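Glutamine synthetase (Helicobacter pylori, PDB 5ZLI) is a dodecameric enzyme of the glutamine synthetase family whose subunit pairs a beta-grasp domain with a larger catalytic domain. Local coordinates at residues B[138-143]-B[371-376]; B[203-208]-B[257-262]; B[250-255]-B[263-268]. All coordinates share one frame; numbering follows the deposited sequence.

Interaction 1 of 3, residues B[138-143]-B[371-376]; sequences AENEFF and PDSSSN
Ser-373 and Asn-140 meet through one hydrogen bond, the hydroxyl OG donating to the amide oxygen OD1 at 2.6 Å. The donor lies in the carbonyl plane of the amide and uses a lone pair, with a C=O...donor angle of 124°. CB of Ser-373 points at the strand, whereas CB of Asn-140 runs alongside the loop and it is the amide that turns to the serine. CG of Asn-140 (chi1 -65°) and OG of Ser-373 are each anti to the carbonyl carbon, beside the backbone N; chi2 of -90° in Asn-140 then presents OD1 to the hydroxyl. The serine is held on a type I beta turn, Asp-372 to Ser-375, closed by Ser-375 N to Asp-372 O at 3.2 Å. Both partners are buried, and the bond pairs the hydroxyl with the amide oxygen away from solvent. Around the bond, Asn-140 on strand 133-145 also packs against Met-278 of strand 278-286 and against Val-245 and Leu-248 of helix 238-258, while Asn-376 N-caps helix 377-393, the element the turn leads into.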
loop_
_atom_site.group_PDB
_atom_site.type_symbol
_atom_site.label_atom_id
_atom_site.label_comp_id
_atom_site.label_asym_id
_atom_site.label_seq_id
_atom_site.Cartn_x
_atom_site.Cartn_y
_atom_site.Cartn_z
ATOM N N ALA B 138 -53.524 -0.333 5.578
ATOM C CA ALA B 138 -52.302 -1.114 5.737
ATOM C C ALA B 138 -51.210 -0.309 6.442
ATOM O O ALA B 138 -51.033 0.890 6.188
ATOM C CB ALA B 138 -51.779 -1.598 4.377
ATOM N N GLU B 139 -50.492 -0.972 7.350
ATOM C CA GLU B 139 -49.270 -0.434 7.939
ATOM C C GLU B 139 -48.126 -1.249 7.343
ATOM O O GLU B 139 -47.922 -2.407 7.734
ATOM C CB GLU B 139 -49.278 -0.589 9.457
ATOM C CG GLU B 139 -50.561 -0.183 10.178
ATOM C CD GLU B 139 -50.595 -0.727 11.617
ATOM O OE1 GLU B 139 -49.627 -1.417 12.006
ATOM O OE2 GLU B 139 -51.587 -0.496 12.348
ATOM N N ASN B 140 -47.354 -0.653 6.430
ATOM C CA ASN B 140 -46.228 -1.365 5.811
ATOM C C ASN B 140 -44.938 -0.957 6.506
ATOM O O ASN B 140 -44.294 0.028 6.138
ATOM C CB ASN B 140 -46.115 -1.099 4.317
ATOM C CG ASN B 140 -47.282 -1.626 3.538
ATOM O OD1 ASN B 140 -47.269 -2.773 3.086
ATOM N ND2 ASN B 140 -48.294 -0.778 3.340
ATOM N N GLU B 141 -44.545 -1.748 7.502
ATOM C CA GLU B 141 -43.219 -1.608 8.091
ATOM C C GLU B 141 -42.151 -1.888 7.036
ATOM O O GLU B 141 -42.321 -2.750 6.164
ATOM C CB GLU B 141 -43.055 -2.544 9.300
ATOM C CG GLU B 141 -44.123 -2.326 10.389
ATOM C CD GLU B 141 -44.038 -3.283 11.597
ATOM O OE1 GLU B 141 -43.559 -4.426 11.436
ATOM O OE2 GLU B 141 -44.543 -2.917 12.691
ATOM N N PHE B 142 -41.045 -1.147 7.133
ATOM C CA PHE B 142 -39.961 -1.208 6.168
ATOM C C PHE B 142 -38.633 -0.983 6.866
ATOM O O PHE B 142 -38.558 -0.828 8.079
ATOM C CB PHE B 142 -40.130 -0.173 5.078
ATOM C CG PHE B 142 -40.154 1.231 5.592
ATOM C CD1 PHE B 142 -38.985 1.897 5.880
ATOM C CD2 PHE B 142 -41.359 1.888 5.751
ATOM C CE1 PHE B 142 -39.018 3.194 6.348
ATOM C CE2 PHE B 142 -41.395 3.157 6.185
ATOM C CZ PHE B 142 -40.214 3.827 6.500
ATOM N N PHE B 143 -37.578 -1.008 6.073
ATOM C CA PHE B 143 -36.216 -0.871 6.549
ATOM C C PHE B 143 -35.486 0.079 5.629
ATOM O O PHE B 143 -35.676 0.061 4.411
ATOM C CB PHE B 143 -35.453 -2.196 6.556
ATOM C CG PHE B 143 -35.765 -3.081 7.713
ATOM C CD1 PHE B 143 -35.030 -2.982 8.896
ATOM C CD2 PHE B 143 -36.777 -4.023 7.624
ATOM C CE1 PHE B 143 -35.310 -3.796 9.976
ATOM C CE2 PHE B 143 -37.062 -4.853 8.696
ATOM C CZ PHE B 143 -36.330 -4.744 9.880
ATOM N N PRO B 371 -50.289 -10.738 7.206
ATOM C CA PRO B 371 -49.790 -10.325 5.880
ATOM C C PRO B 371 -48.528 -9.467 5.947
ATOM O O PRO B 371 -48.213 -8.839 6.961
ATOM C CB PRO B 371 -50.960 -9.551 5.265
ATOM C CG PRO B 371 -51.897 -9.324 6.329
ATOM C CD PRO B 371 -51.655 -10.246 7.446
ATOM N N ASP B 372 -47.791 -9.466 4.828
ATOM C CA ASP B 372 -46.576 -8.668 4.643
ATOM C C ASP B 372 -46.563 -8.009 3.270
ATOM O O ASP B 372 -47.420 -8.255 2.415
ATOM C CB ASP B 372 -45.299 -9.501 4.817
ATOM C CG ASP B 372 -45.293 -10.785 3.980
ATOM O OD1 ASP B 372 -45.388 -10.687 2.740
ATOM O OD2 ASP B 372 -45.159 -11.890 4.575
ATOM N N SER B 373 -45.568 -7.149 3.065
ATOM C CA SER B 373 -45.542 -6.334 1.853
ATOM C C SER B 373 -44.975 -7.068 0.648
ATOM O O SER B 373 -45.062 -6.550 -0.471
ATOM C CB SER B 373 -44.759 -5.045 2.090
ATOM O OG SER B 373 -45.249 -4.344 3.232
ATOM N N SER B 374 -44.461 -8.282 0.827
ATOM C CA SER B 374 -44.134 -9.108 -0.330
ATOM C C SER B 374 -45.391 -9.514 -1.079
ATOM O O SER B 374 -45.310 -10.146 -2.136
ATOM C CB SER B 374 -43.300 -10.328 0.118
ATOM O OG SER B 374 -43.872 -11.573 -0.237
ATOM N N SER B 375 -46.546 -9.243 -0.504
ATOM C CA SER B 375 -47.803 -9.544 -1.154
ATOM C C SER B 375 -48.144 -8.489 -2.199
ATOM O O SER B 375 -47.890 -7.297 -2.013
ATOM C CB SER B 375 -48.893 -9.619 -0.089
ATOM O OG SER B 375 -48.947 -8.387 0.615
ATOM N N ASN B 376 -48.798 -8.924 -3.265
ATOM C CA ASN B 376 -49.414 -7.952 -4.145
ATOM C C ASN B 376 -50.613 -7.379 -3.417
ATOM O O ASN B 376 -51.574 -8.123 -3.149
ATOM C CB ASN B 376 -49.840 -8.575 -5.473
ATOM C CG ASN B 376 -50.317 -7.532 -6.503
ATOM O OD1 ASN B 376 -51.060 -6.585 -6.185
ATOM N ND2 ASN B 376 -49.880 -7.706 -7.742
#

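Interaction 2 of 3, residues B[203-208]-B[257-262]; sequences RTEIVK and HLNGKT
Glu-205 and Asn-259 reach for each other from opposite directions, from the middle of helix 200-212 and from a Schellman motif that ends helix 238-258. Along 203-208, the first residues face other parts of the protein: Arg-203 forms a salt bridge through NH1 with Asp-197, and Thr-204 bonds by OG1 to Met-200 O within its own helix. Glu-205 is the residue that carries the contact. With CG anti to the backbone N (chi1 173°) and the chain extended beyond it, the carboxylate reaches out toward Asn-259 and spans a backbone separation of 10.1 Å between Glu-205 CA and Asn-259 CA. OE1 ends 2.9 Å from the atom modelled as Asn-259 OD1. The amide is probably turned over in the model; turned back, the pair may be a hydrogen bond. The carboxylate and amide planes are steeply inclined, 74° apart. Glu-205 is partly exposed, and its side chain also touches Val-255. Next, Ile-206 packs on Val-252 and Val-255 of the partner helix and Val-207 lies on Thr-217 and Val-220 of strand 217-222. Lys-208, at the end of the segment, makes a salt bridge with Glu-25 of the fourth subunit. Opposite the glutamate, Gly-260 takes the positive phi (81°) of the C-prime residue; Lys-261 N returns to Ala-256 O, and Gly-260 N bonds to His-257 O at 3.0 Å.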
loop_
_atom_site.group_PDB
_atom_site.type_symbol
_atom_site.label_atom_id
_atom_site.label_comp_id
_atom_site.label_asym_id
_atom_site.label_seq_id
_atom_site.Cartn_x
_atom_site.Cartn_y
_atom_site.Cartn_z
ATOM N N ARG B 203 -37.620 9.753 8.037
ATOM C CA ARG B 203 -39.025 9.396 8.186
ATOM C C ARG B 203 -39.898 10.622 7.997
ATOM O O ARG B 203 -40.900 10.592 7.272
ATOM C CB ARG B 203 -39.250 8.737 9.559
ATOM C CG ARG B 203 -38.547 7.354 9.663
ATOM C CD ARG B 203 -38.940 6.505 10.869
ATOM N NE ARG B 203 -38.973 7.273 12.105
ATOM C CZ ARG B 203 -38.031 7.236 13.047
ATOM N NH1 ARG B 203 -37.004 6.417 12.932
ATOM N NH2 ARG B 203 -38.145 7.987 14.130
ATOM N N THR B 204 -39.474 11.730 8.572
ATOM C CA THR B 204 -40.194 12.974 8.388
ATOM C C THR B 204 -40.224 13.397 6.923
ATOM O O THR B 204 -41.222 13.962 6.456
ATOM C CB THR B 204 -39.553 14.039 9.266
ATOM O OG1 THR B 204 -39.813 13.718 10.640
ATOM C CG2 THR B 204 -40.126 15.359 8.970
ATOM N N GLU B 205 -39.134 13.163 6.182
ATOM C CA GLU B 205 -39.110 13.542 4.767
ATOM C C GLU B 205 -39.988 12.627 3.921
ATOM O O GLU B 205 -40.503 13.046 2.879
ATOM C CB GLU B 205 -37.677 13.554 4.243
ATOM C CG GLU B 205 -37.522 13.782 2.727
ATOM C CD GLU B 205 -36.039 13.828 2.309
ATOM O OE1 GLU B 205 -35.182 13.523 3.184
ATOM O OE2 GLU B 205 -35.729 14.141 1.123
ATOM N N ILE B 206 -40.130 11.366 4.323
ATOM C CA ILE B 206 -41.045 10.452 3.638
ATOM C C ILE B 206 -42.490 10.952 3.711
ATOM O O ILE B 206 -43.138 11.194 2.689
ATOM C CB ILE B 206 -40.886 9.036 4.218
ATOM C CG1 ILE B 206 -39.553 8.469 3.693
ATOM C CG2 ILE B 206 -42.065 8.164 3.911
ATOM C CD1 ILE B 206 -39.045 7.215 4.346
ATOM N N VAL B 207 -43.025 11.122 4.916
ATOM C CA VAL B 207 -44.414 11.556 4.996
ATOM C C VAL B 207 -44.620 12.932 4.360
ATOM O O VAL B 207 -45.723 13.257 3.921
ATOM C CB VAL B 207 -44.919 11.490 6.447
ATOM C CG1 VAL B 207 -44.300 10.305 7.171
ATOM C CG2 VAL B 207 -44.621 12.743 7.121
ATOM N N LYS B 208 -43.591 13.762 4.273
ATOM C CA LYS B 208 -43.798 14.968 3.483
ATOM C C LYS B 208 -44.116 14.603 2.042
ATOM O O LYS B 208 -45.021 15.173 1.429
ATOM C CB LYS B 208 -42.584 15.889 3.557
ATOM C CG LYS B 208 -42.642 16.836 4.726
ATOM C CD LYS B 208 -43.925 17.635 4.648
ATOM C CE LYS B 208 -44.542 17.842 6.019
ATOM N NZ LYS B 208 -43.754 18.843 6.783
ATOM N N HIS B 257 -33.451 6.571 -1.428
ATOM C CA HIS B 257 -32.484 6.684 -2.515
ATOM C C HIS B 257 -31.875 8.083 -2.675
ATOM O O HIS B 257 -30.681 8.208 -2.968
ATOM C CB HIS B 257 -33.117 6.243 -3.823
ATOM C CG HIS B 257 -32.206 6.430 -4.988
ATOM N ND1 HIS B 257 -31.206 5.532 -5.296
ATOM C CD2 HIS B 257 -32.100 7.440 -5.882
ATOM C CE1 HIS B 257 -30.536 5.974 -6.343
ATOM N NE2 HIS B 257 -31.055 7.131 -6.713
ATOM N N LEU B 258 -32.685 9.142 -2.590
ATOM C CA LEU B 258 -32.170 10.496 -2.811
ATOM C C LEU B 258 -31.184 10.885 -1.738
ATOM O O LEU B 258 -30.293 11.696 -1.983
ATOM C CB LEU B 258 -33.305 11.510 -2.850
ATOM C CG LEU B 258 -33.097 12.848 -3.568
ATOM C CD1 LEU B 258 -33.134 12.659 -5.119
ATOM C CD2 LEU B 258 -34.134 13.901 -3.096
ATOM N N ASN B 259 -31.357 10.363 -0.533
ATOM C CA ASN B 259 -30.412 10.580 0.543
ATOM C C ASN B 259 -29.324 9.543 0.599
ATOM O O ASN B 259 -28.726 9.389 1.661
ATOM C CB ASN B 259 -31.111 10.577 1.886
ATOM C CG ASN B 259 -31.925 11.786 2.082
ATOM O OD1 ASN B 259 -33.126 11.685 2.270
ATOM N ND2 ASN B 259 -31.301 12.967 1.947
ATOM N N GLY B 260 -29.101 8.782 -0.469
ATOM C CA GLY B 260 -27.981 7.855 -0.512
ATOM C C GLY B 260 -28.120 6.510 0.179
ATOM O O GLY B 260 -27.115 5.912 0.558
ATOM N N LYS B 261 -29.335 5.991 0.319
ATOM C CA LYS B 261 -29.570 4.713 0.998
ATOM C C LYS B 261 -30.403 3.745 0.150
ATOM O O LYS B 261 -30.596 3.934 -1.057
ATOM C CB LYS B 261 -30.273 4.976 2.337
ATOM C CG LYS B 261 -29.761 6.217 3.089
ATOM C CD LYS B 261 -29.579 5.955 4.536
ATOM C CE LYS B 261 -28.747 7.024 5.190
ATOM N NZ LYS B 261 -28.194 6.396 6.418
ATOM N N THR B 262 -30.899 2.690 0.761
ATOM C CA THR B 262 -31.626 1.684 0.007
ATOM C C THR B 262 -32.656 1.085 0.937
ATOM O O THR B 262 -32.316 0.685 2.052
ATOM C CB THR B 262 -30.688 0.603 -0.550
ATOM O OG1 THR B 262 -31.458 -0.542 -0.954
ATOM C CG2 THR B 262 -29.607 0.226 0.462
#

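Interaction 3 of 3, residues B[250-255]-B[263-268]; sequences YVVKMV and ATFMPK
Val-252 and Phe-265 make the packed part of this contact, approaching from opposite directions between helix 238-258 and the residues just after strand 262-264. The methyl CG2 of Val-252 sits 3.3 Å from Phe-265 CE1 and about as far from CZ, meeting the ring obliquely. The second methyl takes part more distantly, Val-252 CG1 lying 4.1 Å from Phe-265 CZ. CB of Val-252 points at the strand, whereas CB of Phe-265 runs alongside the helix; the ring is brought in because CG is anti to the carbonyl carbon (chi1 -66°). The ring also meets that of Phe-142, and the Phe-265 side chain touches Leu-248, Lys-249 and Ser-373.

The looser part is at Ala-263, itself buried, where the approaches are longer: its CB faces the helix and touches Lys-253 CA at 3.9 Å. It also lies against the start of the lysine side chain, with Ala-263 CB 4.0 Å from Lys-253 CG, and Val-252 CG2 stands off at 4.3 Å from the same CB. Of the residues meeting here only Lys-253 is partly exposed, and it is its aliphatic root that serves the contact. Its chain bends at chi3 (-70°), and NZ bonds to the backbone O of Cys-481 of the second subunit, so the charged end belongs to the subunit interface.

At the end of the strand Thr-264 forms an ST turn, Met-266 N bonding to Thr-264 OG1 at 2.7 Å. Since strands 228-237 and 262-264 both run antiparallel to 133-145, and the helix joins them across it, the packing is that of a beta-alpha-beta crossover, with the helix laid on one face of the catalytic-domain sheet.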
loop_
_atom_site.group_PDB
_atom_site.type_symbol
_atom_site.label_atom_id
_atom_site.label_comp_id
_atom_site.label_asym_id
_atom_site.label_seq_id
_atom_site.Cartn_x
_atom_site.Cartn_y
_atom_site.Cartn_z
ATOM N N TYR B 250 -43.056 3.100 -3.395
ATOM C CA TYR B 250 -42.249 3.935 -4.276
ATOM C C TYR B 250 -41.662 5.139 -3.542
ATOM O O TYR B 250 -40.510 5.511 -3.773
ATOM C CB TYR B 250 -43.146 4.382 -5.432
ATOM C CG TYR B 250 -42.574 5.380 -6.388
ATOM C CD1 TYR B 250 -41.431 5.104 -7.124
ATOM C CD2 TYR B 250 -43.216 6.609 -6.598
ATOM C CE1 TYR B 250 -40.915 6.033 -8.035
ATOM C CE2 TYR B 250 -42.700 7.553 -7.512
ATOM C CZ TYR B 250 -41.553 7.250 -8.220
ATOM O OH TYR B 250 -41.047 8.155 -9.108
ATOM N N VAL B 251 -42.434 5.759 -2.644
ATOM C CA VAL B 251 -42.011 7.027 -2.063
ATOM C C VAL B 251 -40.882 6.818 -1.079
ATOM O O VAL B 251 -39.981 7.649 -0.966
ATOM C CB VAL B 251 -43.197 7.770 -1.425
ATOM C CG1 VAL B 251 -42.712 8.968 -0.657
ATOM C CG2 VAL B 251 -44.159 8.234 -2.495
ATOM N N VAL B 252 -40.987 5.799 -0.249
ATOM C CA VAL B 252 -39.894 5.553 0.669
ATOM C C VAL B 252 -38.674 5.023 -0.089
ATOM O O VAL B 252 -37.547 5.458 0.169
ATOM C CB VAL B 252 -40.351 4.654 1.829
ATOM C CG1 VAL B 252 -41.807 4.929 2.168
ATOM C CG2 VAL B 252 -40.188 3.260 1.489
ATOM N N LYS B 253 -38.872 4.147 -1.080
ATOM C CA LYS B 253 -37.720 3.598 -1.800
ATOM C C LYS B 253 -36.913 4.703 -2.461
ATOM O O LYS B 253 -35.670 4.698 -2.448
ATOM C CB LYS B 253 -38.153 2.590 -2.868
ATOM C CG LYS B 253 -37.956 1.116 -2.440
ATOM C CD LYS B 253 -38.580 0.150 -3.439
ATOM C CE LYS B 253 -40.065 0.190 -3.431
ATOM N NZ LYS B 253 -40.592 -1.001 -4.113
ATOM N N MET B 254 -37.612 5.685 -2.990
ATOM C CA MET B 254 -36.992 6.745 -3.733
ATOM C C MET B 254 -36.432 7.812 -2.823
ATOM O O MET B 254 -35.588 8.604 -3.261
ATOM C CB MET B 254 -38.016 7.292 -4.682
ATOM C CG MET B 254 -38.172 6.435 -5.892
ATOM S SD MET B 254 -36.692 6.558 -6.857
ATOM C CE MET B 254 -37.013 8.125 -7.654
ATOM N N VAL B 255 -36.991 7.944 -1.619
ATOM C CA VAL B 255 -36.492 8.922 -0.655
ATOM C C VAL B 255 -35.302 8.374 0.087
ATOM O O VAL B 255 -34.300 9.072 0.257
ATOM C CB VAL B 255 -37.607 9.379 0.296
ATOM C CG1 VAL B 255 -37.018 10.038 1.544
ATOM C CG2 VAL B 255 -38.504 10.345 -0.445
ATOM N N ALA B 263 -33.903 1.072 0.500
ATOM C CA ALA B 263 -35.025 0.641 1.318
ATOM C C ALA B 263 -35.445 -0.768 0.937
ATOM O O ALA B 263 -35.002 -1.311 -0.067
ATOM C CB ALA B 263 -36.192 1.611 1.142
ATOM N N THR B 264 -36.291 -1.372 1.767
ATOM C CA THR B 264 -36.944 -2.642 1.439
ATOM C C THR B 264 -38.185 -2.795 2.296
ATOM O O THR B 264 -38.198 -2.374 3.461
ATOM C CB THR B 264 -36.060 -3.899 1.651
ATOM O OG1 THR B 264 -36.879 -5.095 1.635
ATOM C CG2 THR B 264 -35.347 -3.847 2.950
ATOM N N PHE B 265 -39.233 -3.374 1.708
ATOM C CA PHE B 265 -40.352 -3.820 2.517
ATOM C C PHE B 265 -40.378 -5.340 2.709
ATOM O O PHE B 265 -41.394 -5.861 3.195
ATOM C CB PHE B 265 -41.658 -3.354 1.925
ATOM C CG PHE B 265 -41.856 -1.866 1.943
ATOM C CD1 PHE B 265 -41.180 -1.052 1.060
ATOM C CD2 PHE B 265 -42.801 -1.291 2.761
ATOM C CE1 PHE B 265 -41.416 0.283 1.036
ATOM C CE2 PHE B 265 -43.033 0.045 2.733
ATOM C CZ PHE B 265 -42.354 0.832 1.883
ATOM N N MET B 266 -39.252 -6.046 2.430
ATOM C CA MET B 266 -39.229 -7.512 2.506
ATOM C C MET B 266 -39.454 -8.011 3.937
ATOM O O MET B 266 -38.951 -7.418 4.894
ATOM C CB MET B 266 -37.905 -8.073 1.949
ATOM C CG MET B 266 -36.653 -7.940 2.821
ATOM S SD MET B 266 -35.116 -8.537 2.040
ATOM C CE MET B 266 -35.425 -10.270 2.011
ATOM N N PRO B 267 -40.164 -9.128 4.104
ATOM C CA PRO B 267 -40.617 -9.533 5.458
ATOM C C PRO B 267 -39.519 -9.743 6.504
ATOM O O PRO B 267 -39.713 -9.321 7.639
ATOM C CB PRO B 267 -41.414 -10.817 5.174
ATOM C CG PRO B 267 -41.794 -10.723 3.754
ATOM C CD PRO B 267 -40.723 -9.987 3.060
ATOM N N LYS B 268 -38.419 -10.450 6.204
ATOM C CA LYS B 268 -37.397 -10.774 7.210
ATOM C C LYS B 268 -35.972 -10.644 6.657
ATOM O O LYS B 268 -35.353 -11.631 6.244
ATOM C CB LYS B 268 -37.648 -12.179 7.760
ATOM C CG LYS B 268 -36.834 -12.588 8.976
ATOM C CD LYS B 268 -37.418 -12.007 10.250
ATOM C CE LYS B 268 -37.113 -12.868 11.430
ATOM N NZ LYS B 268 -37.584 -12.158 12.613
#

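Overall arrangement
Interactions 1 and 3 are buried, their centres about 9 Å apart, and both reach the sheet in which strands 133-145 and 262-264 are neighbours; the centre of interaction 2 lies at the surface, about 20 Å from the centre of the chain. Helix 238-258 serves both interaction 2, through the Schellman motif at its C-terminal end, and interaction 3, by Val-252 and the aliphatic part of Lys-253; helix 200-212 packs on it. Chemistry follows place: a single buried polar bond in interaction 1, apolar packing in interaction 3, and a polar pair beside a helix end in interaction 2. Ser-373 CB on Phe-265 CB, 3.5 Å, links interaction 1 directly to interaction 3.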